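Local coordinates for protein phosphoribosylaminoimidazole-succinocarboxamide synthase (Saccharomyces cerevisiae, PDB 2CNU) that catalyses the ATP-dependent joining of L-aspartate to CAIR, forming SAICAR in the de novo pathway to purine nucleotides, at residues G29-V34 with V109-L114; I115-I120 with A180-E185; R122-G127 with I212-K217. All coordinates share one frame; numbering follows the deposited sequence. Where two conformers were deposited one is given.

Interaction 1: G29-V34 with V109-L114; sequences GTLLFV and VHKHKL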
# COMPACT_ATOMS: atom_id res chain seq x y z
N GLY A 29 -14.35 -18.47 -5.16
CA GLY A 29 -13.05 -18.45 -4.54
C GLY A 29 -12.12 -17.35 -4.96
O GLY A 29 -10.98 -17.32 -4.44
N THR A 30 -12.53 -16.43 -5.84
CA THR A 30 -11.57 -15.55 -6.51
C THR A 30 -12.13 -14.14 -6.60
O THR A 30 -13.31 -13.94 -6.88
CB THR A 30 -11.37 -16.05 -7.92
OG1 THR A 30 -11.11 -17.43 -7.88
CG2 THR A 30 -10.21 -15.35 -8.63
N LEU A 31 -11.23 -13.17 -6.45
CA LEU A 31 -11.52 -11.74 -6.58
C LEU A 31 -10.64 -11.13 -7.66
O LEU A 31 -9.57 -11.67 -8.00
CB LEU A 31 -11.28 -11.02 -5.26
CG LEU A 31 -12.13 -11.46 -4.07
CD1 LEU A 31 -11.67 -10.82 -2.80
CD2 LEU A 31 -13.59 -11.13 -4.28
N LEU A 32 -11.06 -9.98 -8.16
CA LEU A 32 -10.28 -9.19 -9.11
C LEU A 32 -10.04 -7.85 -8.45
O LEU A 32 -10.98 -7.11 -8.17
CB LEU A 32 -11.06 -9.00 -10.40
CG LEU A 32 -10.32 -8.27 -11.52
CD1 LEU A 32 -9.16 -9.11 -12.02
CD2 LEU A 32 -11.26 -7.92 -12.64
N PHE A 33 -8.77 -7.52 -8.19
CA PHE A 33 -8.38 -6.27 -7.58
C PHE A 33 -7.94 -5.32 -8.68
O PHE A 33 -6.88 -5.56 -9.31
CB PHE A 33 -7.20 -6.42 -6.64
CG PHE A 33 -7.54 -6.94 -5.25
CD1 PHE A 33 -6.76 -6.56 -4.18
CD2 PHE A 33 -8.60 -7.79 -4.97
CE1 PHE A 33 -6.98 -7.06 -2.89
CE2 PHE A 33 -8.82 -8.23 -3.68
CZ PHE A 33 -8.04 -7.85 -2.66
N VAL A 34 -8.72 -4.30 -8.94
CA VAL A 34 -8.44 -3.33 -10.05
C VAL A 34 -7.92 -2.07 -9.40
O VAL A 34 -8.66 -1.33 -8.71
CB VAL A 34 -9.66 -3.04 -10.90
CG1 VAL A 34 -9.20 -2.21 -12.09
CG2 VAL A 34 -10.33 -4.32 -11.34
N VAL A 109 -6.92 -12.82 -7.64
CA VAL A 109 -6.45 -13.24 -6.33
C VAL A 109 -7.40 -14.24 -5.69
O VAL A 109 -8.62 -14.23 -5.94
CB VAL A 109 -6.20 -12.06 -5.39
CG1 VAL A 109 -5.25 -11.04 -6.05
CG2 VAL A 109 -7.46 -11.38 -4.99
N HIS A 110 -6.85 -15.11 -4.88
CA HIS A 110 -7.61 -16.07 -4.10
C HIS A 110 -8.19 -15.41 -2.88
O HIS A 110 -7.50 -14.63 -2.18
CB HIS A 110 -6.68 -17.15 -3.59
CG HIS A 110 -6.09 -18.04 -4.63
ND1 HIS A 110 -6.83 -18.97 -5.32
CD2 HIS A 110 -4.82 -18.14 -5.10
CE1 HIS A 110 -6.03 -19.61 -6.17
NE2 HIS A 110 -4.80 -19.14 -6.05
N LYS A 111 -9.46 -15.69 -2.57
CA LYS A 111 -10.03 -15.38 -1.29
C LYS A 111 -9.34 -16.24 -0.21
O LYS A 111 -9.09 -17.41 -0.38
CB LYS A 111 -11.51 -15.69 -1.27
CG LYS A 111 -12.34 -14.80 -2.17
CD LYS A 111 -13.82 -15.24 -2.08
CE LYS A 111 -14.70 -14.50 -3.05
NZ LYS A 111 -16.10 -15.07 -2.98
N HIS A 112 -9.08 -15.62 0.92
CA HIS A 112 -8.58 -16.33 2.09
C HIS A 112 -9.30 -15.79 3.34
O HIS A 112 -9.92 -14.71 3.27
CB HIS A 112 -7.08 -16.11 2.24
CG HIS A 112 -6.26 -16.89 1.27
ND1 HIS A 112 -6.13 -18.26 1.30
CD2 HIS A 112 -5.54 -16.47 0.20
CE1 HIS A 112 -5.36 -18.63 0.30
NE2 HIS A 112 -4.98 -17.57 -0.37
N LYS A 113 -9.24 -16.57 4.40
CA LYS A 113 -9.71 -16.19 5.71
C LYS A 113 -8.92 -14.94 6.12
O LYS A 113 -7.68 -14.98 6.25
CB LYS A 113 -9.50 -17.38 6.65
CG LYS A 113 -9.72 -17.14 8.14
CD LYS A 113 -11.10 -16.68 8.49
CE LYS A 113 -12.10 -17.71 8.25
NZ LYS A 113 -12.09 -18.70 9.37
N LEU A 114 -9.61 -13.86 6.36
CA LEU A 114 -8.97 -12.67 6.71
C LEU A 114 -8.48 -12.66 8.16
O LEU A 114 -9.04 -13.31 9.05
CB LEU A 114 -9.89 -11.51 6.60
CG LEU A 114 -10.38 -11.27 5.17
CD1 LEU A 114 -11.36 -10.13 5.17
CD2 LEU A 114 -9.24 -11.02 4.20
O HOH W 1 -9.28 -19.49 -4.17
O HOH W 2 -9.10 -18.99 -6.84
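Leu31 and Val109 face each other as an antiparallel hydrogen-bonded pair, closed by two backbone bonds: Leu31 N to Val109 O and Val109 N to Leu31 O, both 2.9 Å. The next step of the ladder is Lys111 N to Gly29 O, nearly straight at 169° but with the donor well above the carbonyl plane. Thr30 and His110, between these rungs, make the non-hydrogen-bonded pair.

On the face of Leu31 and Val109, Val109 CG2 does the apolar work. With chi1 at -54°, CG2 is turned across to the neighbouring strand and meets Phe33 CE2 at 3.7 Å and Leu31 CB at 3.8 Å. The extended Lys111 chain crosses Leu31 at about a right angle, with its CE 3.8 Å from Leu31 CD2. Beyond that apolar stem, the lysine ammonium finds a salt bridge to Glu25.

On the Thr30 and His110 face, water joins the strands. One molecule donates to Gly29 O and bonds His110 ND1; in the threonine conformer given, another donates to Thr30 OG1 and reaches the same ND1 weakly. Asp27 also hydrogen-bonds this hydroxyl.

Within the four-stranded antiparallel sheet, strand 30-35 runs between strand 21-27 and strand 106-110, the latter an outermost strand; His75 packs edge-to-face with Phe33.

Interaction 2: I115-I120 with A180-E185; sequences IPLEVI and AELVGE. With ASP (aspartic acid), chain C.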
# COMPACT_ATOMS: atom_id res chain seq x y z
N ILE A 115 -7.33 -11.95 8.35
CA ILE A 115 -6.88 -11.56 9.73
C ILE A 115 -7.17 -10.07 9.84
O ILE A 115 -6.55 -9.24 9.17
CB ILE A 115 -5.38 -11.85 9.98
CG1 ILE A 115 -5.06 -13.33 9.76
CG2 ILE A 115 -5.00 -11.41 11.39
CD1 ILE A 115 -3.60 -13.68 9.77
N PRO A 116 -8.18 -9.67 10.64
CA PRO A 116 -8.72 -8.27 10.58
C PRO A 116 -7.89 -7.30 11.42
O PRO A 116 -8.25 -6.90 12.52
CB PRO A 116 -10.16 -8.40 11.06
CG PRO A 116 -10.13 -9.60 11.91
CD PRO A 116 -9.08 -10.55 11.42
N LEU A 117 -6.70 -6.99 10.87
CA LEU A 117 -5.73 -6.02 11.44
C LEU A 117 -5.06 -5.34 10.30
O LEU A 117 -4.72 -5.94 9.31
CB LEU A 117 -4.53 -6.59 12.24
CG LEU A 117 -4.78 -7.30 13.52
CD1 LEU A 117 -3.53 -8.02 13.94
CD2 LEU A 117 -5.22 -6.39 14.58
N GLU A 118 -4.78 -4.05 10.49
CA GLU A 118 -3.83 -3.34 9.64
C GLU A 118 -2.47 -3.53 10.28
O GLU A 118 -2.20 -3.05 11.40
CB GLU A 118 -4.14 -1.87 9.54
CG GLU A 118 -5.52 -1.63 9.01
CD GLU A 118 -5.69 -2.06 7.53
OE1 GLU A 118 -5.85 -3.24 7.29
OE2 GLU A 118 -5.60 -1.19 6.64
N VAL A 119 -1.64 -4.29 9.63
CA VAL A 119 -0.36 -4.74 10.21
C VAL A 119 0.72 -3.73 9.81
O VAL A 119 1.40 -3.87 8.77
CB VAL A 119 -0.02 -6.13 9.85
CG1 VAL A 119 1.36 -6.57 10.48
CG2 VAL A 119 -1.10 -7.06 10.37
N ILE A 120 0.85 -2.65 10.57
CA ILE A 120 1.82 -1.59 10.30
C ILE A 120 3.13 -1.98 10.97
O ILE A 120 3.13 -2.36 12.15
CB ILE A 120 1.32 -0.24 10.79
CG1 ILE A 120 0.03 0.17 10.08
CG2 ILE A 120 2.38 0.84 10.59
CD1 ILE A 120 -0.64 1.33 10.77
N ALA A 180 -3.73 -8.78 19.97
CA ALA A 180 -3.91 -10.15 20.47
C ALA A 180 -5.33 -10.39 20.94
O ALA A 180 -5.84 -11.49 20.76
CB ALA A 180 -2.91 -10.38 21.60
N GLU A 181 -5.95 -9.40 21.53
CA GLU A 181 -7.37 -9.52 21.91
C GLU A 181 -8.24 -9.72 20.71
O GLU A 181 -9.20 -10.50 20.74
CB GLU A 181 -7.84 -8.31 22.69
CG GLU A 181 -7.16 -8.27 23.98
CD GLU A 181 -7.36 -9.52 24.88
OE1 GLU A 181 -8.46 -10.07 24.91
OE2 GLU A 181 -6.37 -9.98 25.43
N LEU A 182 -7.95 -9.02 19.62
CA LEU A 182 -8.73 -9.08 18.40
C LEU A 182 -8.56 -10.37 17.65
O LEU A 182 -9.57 -10.93 17.15
CB LEU A 182 -8.42 -7.87 17.50
CG LEU A 182 -8.81 -6.52 18.11
CD1 LEU A 182 -8.32 -5.44 17.21
CD2 LEU A 182 -10.32 -6.43 18.28
N VAL A 183 -7.34 -10.86 17.51
CA VAL A 183 -7.08 -11.99 16.59
C VAL A 183 -6.43 -13.18 17.21
O VAL A 183 -6.19 -14.20 16.51
CB VAL A 183 -6.30 -11.52 15.32
CG1 VAL A 183 -6.97 -10.34 14.67
CG2 VAL A 183 -4.86 -11.25 15.60
N GLY A 184 -6.18 -13.14 18.51
CA GLY A 184 -5.57 -14.24 19.22
C GLY A 184 -4.14 -13.96 19.55
O GLY A 184 -3.40 -13.32 18.78
N GLU A 185 -3.72 -14.42 20.73
CA GLU A 185 -2.36 -14.17 21.21
C GLU A 185 -1.31 -14.80 20.35
O GLU A 185 -0.32 -14.18 19.99
CB GLU A 185 -2.15 -14.50 22.69
CG GLU A 185 -2.58 -15.90 22.99
CD GLU A 185 -2.40 -16.26 24.47
OE1 GLU A 185 -2.33 -15.33 25.33
OE2 GLU A 185 -2.36 -17.47 24.76
N ASP C . -2.88 -18.33 21.31
CA ASP C . -3.95 -17.62 20.66
C ASP C . -5.16 -17.55 21.56
O ASP C . -5.37 -16.40 22.12
CB ASP C . -4.39 -18.18 19.32
CG ASP C . -4.02 -17.29 18.13
OD1 ASP C . -2.90 -17.36 17.69
OD2 ASP C . -4.89 -16.69 17.53
OXT ASP C . -6.05 -18.40 21.62
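Val183, the last helical residue of 176-183, presses its two methyls against Ile115, Pro116 and Leu117. Starting at its root, CB lies 4.1 Å from Ile115 CG2, and the two side chains cross at about a right angle. From there the branches part. CG1, anti to the carbonyl carbon (chi1 -51°), goes to the middle of the group: it touches Pro116 CD at 3.9 Å, Leu117 CG at the same distance and Ile115 CG2 slightly farther off. CG2 takes the other direction and, in the leucine conformer given, meets Leu117 CD1 at 3.9 Å. One valine therefore contacts three consecutive residues.

Their presentation owes something to the backbone, because Pro116 is the centre of an inverse gamma turn closed by Leu117 N to Ile115 O, 2.8 Å. In that same conformer the far end of Leu117 comes nearer the helix, and its second methyl, CD2, approaches Leu182 CD1 at 4.2 Å. Ile115 also packs on Leu187 and Val191 of helix 185-209 and therefore touches both helices.

Gly184, with positive phi (105°), ends helix 176-183 and is also the N-cap residue of helix 185-209. Its CA lies against the side-chain carboxylate of a bound aspartic acid, 3.1 Å from OD2, while Glu185 N donates to O of the ligand's alpha-carboxylate at 2.9 Å.

The two segments are joined by a small aliphatic patch, with no hydrogen bond to fix their register; the polar bond is made to the ligand, at the junction of the two helices.

Interaction 3: R122-G127 with I212-K217; sequences RGYITG and IIADTK. With SO4 (sulfate ion), chain F.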
# COMPACT_ATOMS: atom_id res chain seq x y z
N ARG A 122 6.78 0.00 11.63
CA ARG A 122 7.49 1.27 11.58
C ARG A 122 8.97 1.06 11.80
O ARG A 122 9.39 0.56 12.83
CB ARG A 122 7.00 2.22 12.63
CG ARG A 122 5.51 2.48 12.58
CD ARG A 122 5.07 3.43 13.65
NE ARG A 122 3.63 3.55 13.75
CZ ARG A 122 2.93 4.36 13.00
NH1 ARG A 122 3.49 5.27 12.18
NH2 ARG A 122 1.61 4.34 13.12
N GLY A 123 9.78 1.50 10.81
CA GLY A 123 11.22 1.57 11.04
C GLY A 123 11.71 2.86 11.60
O GLY A 123 12.79 2.91 12.17
N TYR A 124 10.93 3.89 11.45
CA TYR A 124 11.29 5.28 11.75
C TYR A 124 10.11 5.95 12.40
O TYR A 124 8.94 5.65 12.09
CB TYR A 124 11.64 6.00 10.45
CG TYR A 124 12.81 5.43 9.68
CD1 TYR A 124 12.72 4.25 8.95
CD2 TYR A 124 14.05 6.08 9.71
CE1 TYR A 124 13.80 3.73 8.27
CE2 TYR A 124 15.13 5.57 9.00
CZ TYR A 124 15.00 4.38 8.31
OH TYR A 124 16.05 3.87 7.58
N ILE A 125 10.39 6.91 13.30
CA ILE A 125 9.34 7.54 14.04
C ILE A 125 8.87 8.81 13.33
O ILE A 125 9.64 9.75 13.07
CB ILE A 125 9.74 7.82 15.51
CG1 ILE A 125 8.50 8.19 16.33
CG2 ILE A 125 10.89 8.83 15.70
CD1 ILE A 125 8.73 8.20 17.83
N THR A 126 7.60 8.81 12.94
CA THR A 126 7.04 9.82 12.09
C THR A 126 5.53 9.71 12.16
O THR A 126 4.97 8.87 12.88
CB THR A 126 7.59 9.71 10.65
OG1 THR A 126 7.13 10.79 9.85
CG2 THR A 126 7.26 8.40 10.01
N GLY A 127 4.82 10.55 11.44
CA GLY A 127 3.38 10.42 11.39
C GLY A 127 2.73 10.44 12.73
O GLY A 127 3.12 11.20 13.63
N ILE A 212 14.03 5.54 1.42
CA ILE A 212 13.71 5.08 2.79
C ILE A 212 12.19 4.86 2.91
O ILE A 212 11.36 5.75 2.66
CB ILE A 212 14.20 6.05 3.86
CG1 ILE A 212 15.76 6.11 3.84
CG2 ILE A 212 13.66 5.66 5.22
CD1 ILE A 212 16.29 7.20 4.70
N ILE A 213 11.85 3.59 3.19
CA ILE A 213 10.48 3.21 3.45
C ILE A 213 10.31 3.31 4.96
O ILE A 213 10.79 2.45 5.71
CB ILE A 213 10.12 1.83 2.90
CG1 ILE A 213 10.43 1.79 1.38
CG2 ILE A 213 8.71 1.53 3.22
CD1 ILE A 213 10.11 0.51 0.71
N ALA A 214 9.75 4.40 5.43
CA ALA A 214 9.73 4.71 6.88
C ALA A 214 8.84 3.75 7.65
O ALA A 214 9.08 3.46 8.83
CB ALA A 214 9.25 6.11 7.09
N ASP A 215 7.77 3.31 7.00
CA ASP A 215 6.76 2.42 7.59
C ASP A 215 6.00 1.81 6.45
O ASP A 215 6.02 2.32 5.31
CB ASP A 215 5.88 3.13 8.60
CG ASP A 215 5.23 4.37 8.05
OD1 ASP A 215 5.55 5.46 8.59
OD2 ASP A 215 4.44 4.29 7.10
N THR A 216 5.27 0.75 6.73
CA THR A 216 4.46 0.13 5.72
C THR A 216 3.31 -0.61 6.41
O THR A 216 3.42 -1.00 7.57
CB THR A 216 5.27 -0.82 4.82
OG1 THR A 216 4.59 -1.05 3.57
CG2 THR A 216 5.49 -2.14 5.49
N LYS A 217 2.22 -0.80 5.65
CA LYS A 217 1.03 -1.46 6.14
C LYS A 217 0.79 -2.72 5.33
O LYS A 217 0.62 -2.65 4.11
CB LYS A 217 -0.17 -0.52 6.02
CG LYS A 217 -1.46 -1.05 6.58
CD LYS A 217 -2.66 -0.17 6.28
CE LYS A 217 -2.99 -0.36 4.77
NZ LYS A 217 -4.20 -1.08 4.22
S SO4 F . 0.76 6.84 10.18
O1 SO4 F . 0.53 5.42 10.55
O2 SO4 F . -0.31 7.63 10.79
O3 SO4 F . 2.03 7.23 10.74
O4 SO4 F . 0.80 7.04 8.75
O HOH W 3 6.24 5.42 11.26
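Arg122 and Asp215 form an antiparallel non-hydrogen-bonded pair, CA to CA 4.2 Å, just before the chain turns a corner at Gly123; Gly123 N donates to Ala214 O at 2.9 Å, and Tyr124 N adds a weak second bond to the same oxygen. This is where strand 119-122 leaves strand 211-222 in the mixed sheet and heads into helix 127-136.

Tyr124 lays one ring face over Ile212, giving a CH-pi contact with Ile212 CG2 3.9 Å from the ring centroid, while its CB meets Ala214 CB. Arg122 and Asp215 run side by side in the same direction, but their flat ends are turned 68° apart and do not form a salt bridge. Asp215 instead pairs with Arg242, and Thr126 crosses the aspartate at about a right angle, its CG2 3.7 Å from Asp215 OD1.

The arginine, extended from CG to NE, carries its guanidinium to a sulfate ion that Ser128 and Arg242 also bind, an anion site probably occupied from the crystallisation liquor. NH1 bonds sulfate O3 at 2.8 Å, almost straight at 170°, and NH2 donates to O1 and also has His140 as a partner. At the guanidinium edge a water accepts from Arg122 NH1 and donates to both Tyr124 O and Asp215 OD1, each 2.8 Å away.

Interaction 3 is fully buried, interaction 2 partly so, and interaction 1 lies near the surface. Interactions 2 and 3 share the mixed sheet, where strands 119-122 and 211-222 are neighbours, and they touch directly: Glu118 OE2 and Lys217 NZ form a 2.8 Å salt bridge, with Ile120 packed beside Lys217. Interaction 1 follows a different sheet, the four-stranded antiparallel one, but segment 109-114 runs on through strand 113-114 to the mixed sheet and straight into segment 115-120. Chemistry changes with place: a backbone ladder with bridging waters at the sheet edge, aliphatic helix packing in interaction 2, and a buried corner with charged groups around an anion in interaction 3.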